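Local coordinates for protein 3-carboxy-cis,cis-muconate cycloisomerase (Acinetobacter calcoaceticus, PDB 1Q5N) that belongs to the mostly helical fumarase/adenylosuccinate lyase superfamily, whose members are enzymes that typically assemble as homotetramers, at residues A194-A199 with S211-A216. Numbering follows the deposited sequence.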
ATOM      1  N   ALA A 194     -12.139   8.537 -25.696  1.00 34.29           N
ATOM      2  CA  ALA A 194     -11.907   9.979 -25.582  1.00 33.24           C
ATOM      3  C   ALA A 194     -12.612  10.581 -24.357  1.00 32.04           C
ATOM      4  O   ALA A 194     -13.515   9.975 -23.795  1.00 30.82           O
ATOM      5  CB  ALA A 194     -12.416  10.685 -26.851  1.00 32.86           C
ATOM      6  N   GLN A 195     -12.185  11.763 -23.940  1.00 30.75           N
ATOM      7  CA  GLN A 195     -12.878  12.439 -22.836  1.00 33.07           C
ATOM      8  C   GLN A 195     -13.296  13.833 -23.331  1.00 33.30           C
ATOM      9  O   GLN A 195     -12.432  14.663 -23.660  1.00 34.66           O
ATOM     10  CB  GLN A 195     -11.964  12.652 -21.601  1.00 30.90           C
ATOM     11  CG  GLN A 195     -12.682  13.299 -20.416  1.00 28.97           C
ATOM     12  CD  GLN A 195     -13.504  12.293 -19.570  1.00 29.89           C
ATOM     13  OE1 GLN A 195     -14.659  11.986 -19.873  1.00 31.47           O
ATOM     14  NE2 GLN A 195     -12.892  11.779 -18.498  1.00 27.55           N
ATOM     15  N   LEU A 196     -14.589  14.091 -23.418  1.00 32.99           N
ATOM     16  CA  LEU A 196     -15.032  15.449 -23.798  1.00 33.58           C
ATOM     17  C   LEU A 196     -16.427  15.666 -23.186  1.00 32.43           C
ATOM     18  O   LEU A 196     -17.441  15.150 -23.677  1.00 32.72           O
ATOM     19  CB  LEU A 196     -15.076  15.630 -25.318  1.00 33.92           C
ATOM     20  CG  LEU A 196     -15.515  17.050 -25.745  1.00 38.10           C
ATOM     21  CD1 LEU A 196     -14.449  18.059 -25.358  1.00 37.64           C
ATOM     22  CD2 LEU A 196     -15.737  17.114 -27.264  1.00 36.93           C
ATOM     23  N   GLY A 197     -16.467  16.429 -22.105  1.00 31.57           N
ATOM     24  CA  GLY A 197     -17.727  16.650 -21.421  1.00 30.94           C
ATOM     25  C   GLY A 197     -17.882  18.068 -20.887  1.00 30.42           C
ATOM     26  O   GLY A 197     -18.931  18.404 -20.386  1.00 30.86           O
ATOM     27  N   GLY A 198     -16.865  18.911 -20.998  1.00 30.48           N
ATOM     28  CA  GLY A 198     -17.029  20.254 -20.475  1.00 30.47           C
ATOM     29  C   GLY A 198     -17.050  20.319 -18.951  1.00 32.56           C
ATOM     30  O   GLY A 198     -16.996  19.279 -18.259  1.00 31.69           O
ATOM     31  N   ALA A 199     -17.173  21.545 -18.432  1.00 31.65           N
ATOM     32  CA  ALA A 199     -17.128  21.819 -17.004  1.00 30.79           C
ATOM     33  C   ALA A 199     -17.734  20.774 -16.058  1.00 31.24           C
ATOM     34  O   ALA A 199     -17.027  20.283 -15.177  1.00 30.90           O
ATOM     35  CB  ALA A 199     -17.722  23.215 -16.731  1.00 29.91           C
ATOM     36  N   SER A 211     -23.544  15.696 -28.490  1.00 39.99           N
ATOM     37  CA  SER A 211     -23.324  14.316 -28.905  1.00 40.10           C
ATOM     38  C   SER A 211     -22.663  14.217 -30.293  1.00 41.77           C
ATOM     39  O   SER A 211     -21.788  13.392 -30.513  1.00 41.26           O
ATOM     40  CB  SER A 211     -24.631  13.571 -28.891  1.00 38.85           C
ATOM     41  OG  SER A 211     -25.387  13.910 -27.747  1.00 38.37           O
ATOM     42  N   ILE A 212     -23.064  15.088 -31.207  1.00 42.48           N
ATOM     43  CA  ILE A 212     -22.507  15.129 -32.557  1.00 43.26           C
ATOM     44  C   ILE A 212     -21.006  15.466 -32.457  1.00 41.17           C
ATOM     45  O   ILE A 212     -20.158  14.828 -33.116  1.00 40.71           O
ATOM     46  CB  ILE A 212     -23.246  16.231 -33.383  1.00 46.40           C
ATOM     47  CG1 ILE A 212     -24.748  15.905 -33.452  1.00 49.00           C
ATOM     48  CG2 ILE A 212     -22.570  16.474 -34.660  1.00 47.74           C
ATOM     49  CD1 ILE A 212     -25.591  16.398 -32.084  1.00 51.48           C
ATOM     50  N   VAL A 213     -20.653  16.462 -31.645  1.00 39.05           N
ATOM     51  CA  VAL A 213     -19.246  16.808 -31.530  1.00 39.16           C
ATOM     52  C   VAL A 213     -18.354  15.720 -30.860  1.00 40.31           C
ATOM     53  O   VAL A 213     -17.221  15.510 -31.280  1.00 40.27           O
ATOM     54  CB  VAL A 213     -19.047  18.114 -30.781  1.00 39.25           C
ATOM     55  CG1 VAL A 213     -17.560  18.354 -30.570  1.00 37.37           C
ATOM     56  CG2 VAL A 213     -19.630  19.270 -31.592  1.00 40.39           C
ATOM     57  N   VAL A 214     -18.863  15.010 -29.853  1.00 41.58           N
ATOM     58  CA  VAL A 214     -18.068  13.988 -29.166  1.00 42.82           C
ATOM     59  C   VAL A 214     -17.781  12.869 -30.143  1.00 44.69           C
ATOM     60  O   VAL A 214     -16.661  12.339 -30.207  1.00 45.11           O
ATOM     61  CB  VAL A 214     -18.816  13.392 -27.930  1.00 42.11           C
ATOM     62  CG1 VAL A 214     -17.931  12.373 -27.200  1.00 42.29           C
ATOM     63  CG2 VAL A 214     -19.157  14.499 -26.978  1.00 43.20           C
ATOM     64  N   GLU A 215     -18.793  12.509 -30.919  1.00 45.46           N
ATOM     65  CA  GLU A 215     -18.635  11.451 -31.885  1.00 46.80           C
ATOM     66  C   GLU A 215     -17.514  11.749 -32.890  1.00 45.49           C
ATOM     67  O   GLU A 215     -16.655  10.902 -33.151  1.00 45.43           O
ATOM     68  CB  GLU A 215     -19.960  11.238 -32.576  1.00 49.57           C
ATOM     69  CG  GLU A 215     -19.914  10.322 -33.758  1.00 56.70           C
ATOM     70  CD  GLU A 215     -21.276  10.265 -34.408  1.00 61.40           C
ATOM     71  OE1 GLU A 215     -21.781  11.356 -34.812  1.00 63.55           O
ATOM     72  OE2 GLU A 215     -21.845   9.149 -34.487  1.00 62.96           O
ATOM     73  N   ALA A 216     -17.500  12.964 -33.415  1.00 43.23           N
ATOM     74  CA  ALA A 216     -16.487  13.343 -34.385  1.00 42.33           C
ATOM     75  C   ALA A 216     -15.127  13.583 -33.727  1.00 42.39           C
ATOM     76  O   ALA A 216     -14.088  13.483 -34.373  1.00 42.44           O
ATOM     77  CB  ALA A 216     -16.927  14.605 -35.151  1.00 40.26           C
TER
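L196 reaches helix 210-221 through one methyl: its CD2 lies 4.0 Å from CG1 of V213 and 4.3 Å from CG2 of V214, touching one branch of each of two successive valines. The leucine chain is fully stretched, with CG anti to the backbone N (chi1 -179°) and, at chi2 68°, CD2 anti to CA, which makes CD2 its leading end while CD1 turns off the helix. V214 uses the same methyl a second time, its CG2 standing 3.8 Å from the carbonyl O of L196; this is ordinary van der Waals contact. The neighbouring valines thus turn different branches to the same leucine methyl, V213 its CG1 and V214 its CG2. The closest CA atoms across the contact, those of L196 and V214, are 6.3 Å apart, and the interface is small, 149 Å² in all.

The contact joins the extended loop that follows helix 166-191 to the short helix 210-221, near one end of the elongated helical lyase fold; the centre of the contact lies about 31 Å from the centre of the chain. Around L196, L37 of helix 23-43 and Y217 of helix 210-221 extend the apolar packing, and Q41 and L203 lie against V213 and V214, respectively. Beyond this shell, D112 of helix 110-146 accepts the backbone N-H groups of G197 and G198 with its two carboxylate oxygens, and the buried amide of Q195 bridges D115 and the N-H of W230, so both residues flanking L196 are tied down. On the helix side, S211 OG hydrogen-bonds D440 and N437 of the second subunit.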